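Local coordinates for protein quinoline 2-oxidoreductase large subunit (Pseudomonas putida, PDB 1T3Q) that forms the molybdenum-bearing subunit of quinoline 2-oxidoreductase, a xanthine dehydrogenase-family hydroxylase that probably oxidises quinoline at its molybdopterin cytosine dinucleotide cofactor, at residues Val335-Tyr348 with Val373-Ile386. Residues are numbered along the deposited sequence; the frame is centred on the assembly and turned at random.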
loop_
_atom_site.group_PDB
_atom_site.type_symbol
_atom_site.label_atom_id
_atom_site.label_comp_id
_atom_site.label_asym_id
_atom_site.label_seq_id
_atom_site.Cartn_x
_atom_site.Cartn_y
_atom_site.Cartn_z
ATOM N N VAL B 335 -6.047 -36.108 -3.343
ATOM C CA VAL B 335 -6.869 -35.354 -2.400
ATOM C C VAL B 335 -8.211 -36.028 -2.087
ATOM O O VAL B 335 -8.813 -35.774 -1.042
ATOM C CB VAL B 335 -7.101 -33.903 -2.922
ATOM C CG1 VAL B 335 -8.081 -33.905 -4.073
ATOM C CG2 VAL B 335 -7.572 -33.004 -1.789
ATOM N N GLU B 336 -8.679 -36.894 -2.978
ATOM C CA GLU B 336 -9.942 -37.588 -2.745
ATOM C C GLU B 336 -9.780 -39.022 -2.222
ATOM O O GLU B 336 -9.586 -39.224 -1.025
ATOM C CB GLU B 336 -10.798 -37.572 -4.013
ATOM C CG GLU B 336 -11.459 -36.209 -4.277
ATOM C CD GLU B 336 -12.607 -35.919 -3.312
ATOM O OE1 GLU B 336 -12.940 -34.729 -3.108
ATOM O OE2 GLU B 336 -13.189 -36.880 -2.768
ATOM N N SER B 337 -9.855 -40.009 -3.111
ATOM C CA SER B 337 -9.747 -41.417 -2.718
ATOM C C SER B 337 -8.537 -41.817 -1.872
ATOM O O SER B 337 -8.677 -42.537 -0.881
ATOM C CB SER B 337 -9.793 -42.315 -3.961
ATOM O OG SER B 337 -11.087 -42.324 -4.535
ATOM N N HIS B 338 -7.355 -41.362 -2.265
ATOM C CA HIS B 338 -6.137 -41.718 -1.553
ATOM C C HIS B 338 -6.180 -41.367 -0.066
ATOM O O HIS B 338 -6.060 -42.249 0.783
ATOM C CB HIS B 338 -4.932 -41.062 -2.230
ATOM C CG HIS B 338 -3.613 -41.607 -1.778
ATOM N ND1 HIS B 338 -2.950 -41.133 -0.667
ATOM C CD2 HIS B 338 -2.834 -42.591 -2.289
ATOM C CE1 HIS B 338 -1.819 -41.800 -0.513
ATOM N NE2 HIS B 338 -1.726 -42.691 -1.485
ATOM N N VAL B 339 -6.348 -40.090 0.260
ATOM C CA VAL B 339 -6.397 -39.709 1.668
ATOM C C VAL B 339 -7.667 -40.223 2.335
ATOM O O VAL B 339 -7.685 -40.465 3.545
ATOM C CB VAL B 339 -6.304 -38.181 1.853
ATOM C CG1 VAL B 339 -4.966 -37.688 1.330
ATOM C CG2 VAL B 339 -7.458 -37.486 1.143
ATOM N N GLY B 340 -8.721 -40.403 1.541
ATOM C CA GLY B 340 -9.979 -40.905 2.072
ATOM C C GLY B 340 -9.867 -42.325 2.607
ATOM O O GLY B 340 -10.336 -42.625 3.709
ATOM N N ASN B 341 -9.248 -43.211 1.829
ATOM C CA ASN B 341 -9.096 -44.597 2.255
ATOM C C ASN B 341 -8.210 -44.741 3.484
ATOM O O ASN B 341 -8.340 -45.708 4.236
ATOM C CB ASN B 341 -8.537 -45.460 1.117
ATOM C CG ASN B 341 -9.613 -45.919 0.152
ATOM O OD1 ASN B 341 -9.410 -46.857 -0.620
ATOM N ND2 ASN B 341 -10.763 -45.255 0.182
ATOM N N ALA B 342 -7.310 -43.786 3.696
ATOM C CA ALA B 342 -6.431 -43.853 4.855
ATOM C C ALA B 342 -7.228 -43.801 6.159
ATOM O O ALA B 342 -6.827 -44.394 7.160
ATOM C CB ALA B 342 -5.418 -42.716 4.820
ATOM N N VAL B 343 -8.356 -43.096 6.150
ATOM C CA VAL B 343 -9.177 -42.976 7.358
ATOM C C VAL B 343 -10.544 -43.639 7.203
ATOM O O VAL B 343 -11.493 -43.295 7.910
ATOM C CB VAL B 343 -9.406 -41.488 7.730
ATOM C CG1 VAL B 343 -8.068 -40.790 7.982
ATOM C CG2 VAL B 343 -10.165 -40.787 6.618
ATOM N N ILE B 344 -10.637 -44.600 6.290
ATOM C CA ILE B 344 -11.896 -45.290 6.014
ATOM C C ILE B 344 -12.529 -46.025 7.208
ATOM O O ILE B 344 -13.745 -46.230 7.234
ATOM C CB ILE B 344 -11.720 -46.289 4.833
ATOM C CG1 ILE B 344 -13.080 -46.630 4.223
ATOM C CG2 ILE B 344 -11.038 -47.565 5.309
ATOM C CD1 ILE B 344 -13.691 -45.483 3.431
ATOM N N LEU B 345 -11.726 -46.417 8.195
ATOM C CA LEU B 345 -12.263 -47.123 9.357
ATOM C C LEU B 345 -12.827 -46.147 10.374
ATOM O O LEU B 345 -13.545 -46.533 11.299
ATOM C CB LEU B 345 -11.181 -47.973 10.026
ATOM C CG LEU B 345 -10.584 -49.061 9.132
ATOM C CD1 LEU B 345 -9.564 -49.872 9.920
ATOM C CD2 LEU B 345 -11.698 -49.952 8.618
ATOM N N GLY B 346 -12.485 -44.879 10.195
ATOM C CA GLY B 346 -12.960 -43.856 11.099
ATOM C C GLY B 346 -12.761 -44.169 12.571
ATOM O O GLY B 346 -11.653 -44.417 13.043
ATOM N N VAL B 347 -13.874 -44.187 13.286
ATOM C CA VAL B 347 -13.905 -44.394 14.725
ATOM C C VAL B 347 -14.099 -45.850 15.178
ATOM O O VAL B 347 -14.138 -46.137 16.380
ATOM C CB VAL B 347 -15.046 -43.496 15.276
ATOM C CG1 VAL B 347 -16.150 -44.315 15.884
ATOM C CG2 VAL B 347 -14.490 -42.478 16.208
ATOM N N TYR B 348 -14.169 -46.768 14.219
ATOM C CA TYR B 348 -14.460 -48.161 14.521
ATOM C C TYR B 348 -13.329 -49.175 14.497
ATOM O O TYR B 348 -12.293 -48.966 13.872
ATOM C CB TYR B 348 -15.559 -48.633 13.571
ATOM C CG TYR B 348 -16.701 -47.646 13.445
ATOM C CD1 TYR B 348 -17.729 -47.612 14.386
ATOM C CD2 TYR B 348 -16.737 -46.726 12.396
ATOM C CE1 TYR B 348 -18.770 -46.684 14.283
ATOM C CE2 TYR B 348 -17.767 -45.797 12.284
ATOM C CZ TYR B 348 -18.779 -45.782 13.228
ATOM O OH TYR B 348 -19.797 -44.861 13.114
ATOM N N VAL B 373 -12.385 -32.645 1.987
ATOM C CA VAL B 373 -11.711 -33.387 0.923
ATOM C C VAL B 373 -12.244 -34.800 0.682
ATOM O O VAL B 373 -13.456 -35.013 0.659
ATOM C CB VAL B 373 -10.168 -33.420 1.147
ATOM C CG1 VAL B 373 -9.615 -32.001 1.070
ATOM C CG2 VAL B 373 -9.821 -34.039 2.499
ATOM N N GLY B 374 -11.342 -35.761 0.499
ATOM C CA GLY B 374 -11.759 -37.125 0.235
ATOM C C GLY B 374 -12.374 -37.899 1.386
ATOM O O GLY B 374 -12.905 -38.994 1.176
ATOM N N PHE B 375 -12.329 -37.341 2.591
ATOM C CA PHE B 375 -12.884 -38.028 3.759
ATOM C C PHE B 375 -14.403 -38.176 3.666
ATOM O O PHE B 375 -14.975 -39.154 4.146
ATOM C CB PHE B 375 -12.539 -37.261 5.044
ATOM C CG PHE B 375 -11.080 -36.911 5.185
ATOM C CD1 PHE B 375 -10.088 -37.840 4.874
ATOM C CD2 PHE B 375 -10.699 -35.663 5.667
ATOM C CE1 PHE B 375 -8.745 -37.531 5.043
ATOM C CE2 PHE B 375 -9.356 -35.339 5.841
ATOM C CZ PHE B 375 -8.373 -36.278 5.529
ATOM N N THR B 376 -15.055 -37.207 3.033
ATOM C CA THR B 376 -16.510 -37.216 2.924
ATOM C C THR B 376 -17.172 -38.421 2.254
ATOM O O THR B 376 -18.108 -38.996 2.808
ATOM C CB THR B 376 -17.014 -35.933 2.218
ATOM O OG1 THR B 376 -16.482 -34.780 2.886
ATOM C CG2 THR B 376 -18.536 -35.869 2.257
ATOM N N ALA B 377 -16.697 -38.812 1.072
ATOM C CA ALA B 377 -17.314 -39.928 0.350
ATOM C C ALA B 377 -17.391 -41.216 1.161
ATOM O O ALA B 377 -18.457 -41.833 1.256
ATOM C CB ALA B 377 -16.570 -40.186 -0.959
ATOM N N GLY B 378 -16.265 -41.620 1.737
ATOM C CA GLY B 378 -16.229 -42.843 2.528
ATOM C C GLY B 378 -17.082 -42.752 3.780
ATOM O O GLY B 378 -17.657 -43.744 4.219
ATOM N N GLN B 379 -17.151 -41.563 4.365
ATOM C CA GLN B 379 -17.960 -41.348 5.562
ATOM C C GLN B 379 -19.418 -41.621 5.190
ATOM O O GLN B 379 -20.133 -42.317 5.909
ATOM C CB GLN B 379 -17.793 -39.906 6.057
ATOM C CG GLN B 379 -18.526 -39.572 7.366
ATOM C CD GLN B 379 -17.892 -40.211 8.591
ATOM O OE1 GLN B 379 -16.707 -40.553 8.590
ATOM N NE2 GLN B 379 -18.674 -40.352 9.656
ATOM N N ILE B 380 -19.858 -41.071 4.058
ATOM C CA ILE B 380 -21.224 -41.288 3.587
ATOM C C ILE B 380 -21.501 -42.780 3.406
ATOM O O ILE B 380 -22.483 -43.313 3.918
ATOM C CB ILE B 380 -21.479 -40.586 2.219
ATOM C CG1 ILE B 380 -21.547 -39.070 2.408
ATOM C CG2 ILE B 380 -22.782 -41.100 1.595
ATOM C CD1 ILE B 380 -21.600 -38.297 1.101
ATOM N N ALA B 381 -20.622 -43.447 2.667
ATOM C CA ALA B 381 -20.772 -44.869 2.387
ATOM C C ALA B 381 -20.786 -45.756 3.632
ATOM O O ALA B 381 -21.689 -46.576 3.802
ATOM C CB ALA B 381 -19.663 -45.322 1.436
ATOM N N ARG B 382 -19.797 -45.587 4.503
ATOM C CA ARG B 382 -19.712 -46.411 5.709
ATOM C C ARG B 382 -20.865 -46.173 6.682
ATOM O O ARG B 382 -21.497 -47.118 7.139
ATOM C CB ARG B 382 -18.385 -46.172 6.437
ATOM C CG ARG B 382 -18.100 -47.191 7.541
ATOM C CD ARG B 382 -16.996 -46.714 8.466
ATOM N NE ARG B 382 -17.315 -45.401 9.010
ATOM C CZ ARG B 382 -16.696 -44.278 8.666
ATOM N NH1 ARG B 382 -17.071 -43.127 9.206
ATOM N NH2 ARG B 382 -15.688 -44.308 7.803
ATOM N N GLU B 383 -21.138 -44.911 7.003
ATOM C CA GLU B 383 -22.215 -44.615 7.939
ATOM C C GLU B 383 -23.563 -45.087 7.408
ATOM O O GLU B 383 -24.412 -45.538 8.176
ATOM C CB GLU B 383 -22.255 -43.119 8.257
ATOM C CG GLU B 383 -20.996 -42.601 8.966
ATOM C CD GLU B 383 -20.735 -43.298 10.300
ATOM O OE1 GLU B 383 -19.707 -44.004 10.426
ATOM O OE2 GLU B 383 -21.558 -43.141 11.227
ATOM N N THR B 384 -23.760 -44.993 6.098
ATOM C CA THR B 384 -25.010 -45.439 5.499
ATOM C C THR B 384 -25.134 -46.961 5.602
ATOM O O THR B 384 -26.211 -47.487 5.872
ATOM C CB THR B 384 -25.107 -45.003 4.016
ATOM O OG1 THR B 384 -25.227 -43.575 3.950
ATOM C CG2 THR B 384 -26.321 -45.631 3.342
ATOM N N LEU B 385 -24.028 -47.666 5.392
ATOM C CA LEU B 385 -24.037 -49.124 5.483
ATOM C C LEU B 385 -24.192 -49.567 6.935
ATOM O O LEU B 385 -24.834 -50.575 7.219
ATOM C CB LEU B 385 -22.748 -49.701 4.895
ATOM C CG LEU B 385 -22.607 -49.575 3.376
ATOM C CD1 LEU B 385 -21.279 -50.183 2.926
ATOM C CD2 LEU B 385 -23.765 -50.289 2.697
ATOM N N ILE B 386 -23.605 -48.808 7.852
ATOM C CA ILE B 386 -23.706 -49.126 9.272
ATOM C C ILE B 386 -25.169 -49.040 9.715
ATOM O O ILE B 386 -25.654 -49.900 10.459
ATOM C CB ILE B 386 -22.830 -48.171 10.112
ATOM C CG1 ILE B 386 -21.351 -48.511 9.884
ATOM C CG2 ILE B 386 -23.207 -48.263 11.587
ATOM C CD1 ILE B 386 -20.374 -47.615 10.629
HETATM O O HOH W 1 -14.990 -36.915 -0.727
#
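Phe375 and Val343 form the apolar centre, with Val343 CG2 3.4 Å from Phe375 CD1, while the carbonyl oxygen of Val339 lies in the ring plane at the edge, 3.5 Å from Phe375 CE1. Gly374 lets the backbones close up, its CA pointing a hydrogen at Glu336 O; Gly378 gives Ile344 CD1 a surface to rest on. Farther along helix 375-393, Ile386 CD1 sits over one face of the Tyr348 ring in a CH-pi contact, 3.9 Å from the centroid. Arg382 forms the polar edge. With CG anti to the backbone N (chi1 -168°) and the chain bent at chi3 (55°), its NH2 reaches Ile344 O at 2.8 Å, approaching from above the carbonyl plane. NH1 also donates to Gln379 OE1. NE and NH1 grip Glu383 OE1 side-on, and Tyr348 OH donates to Glu383 OE1 at 2.8 Å, on its syn lone pair; Arg401 holds OE2. A leucine in place of Arg382 would probably leave Ile344 O and Gln379 OE1 without their N-H donors and Glu383 OE1 without two of its three. At the other end, a water links Glu336 OE2, also bound by Gln298, to Val373 O and Ala377 N. The Val373 side chain comes within about 4 Å, nearest atoms, of the bound dioxosulfidomolybdenum ion, so this end adjoins the active site. Strand 312-322 meets Ile344 and Ile386, and strand 298-306 backs Ala377 and Leu385, setting the helix against the sheet.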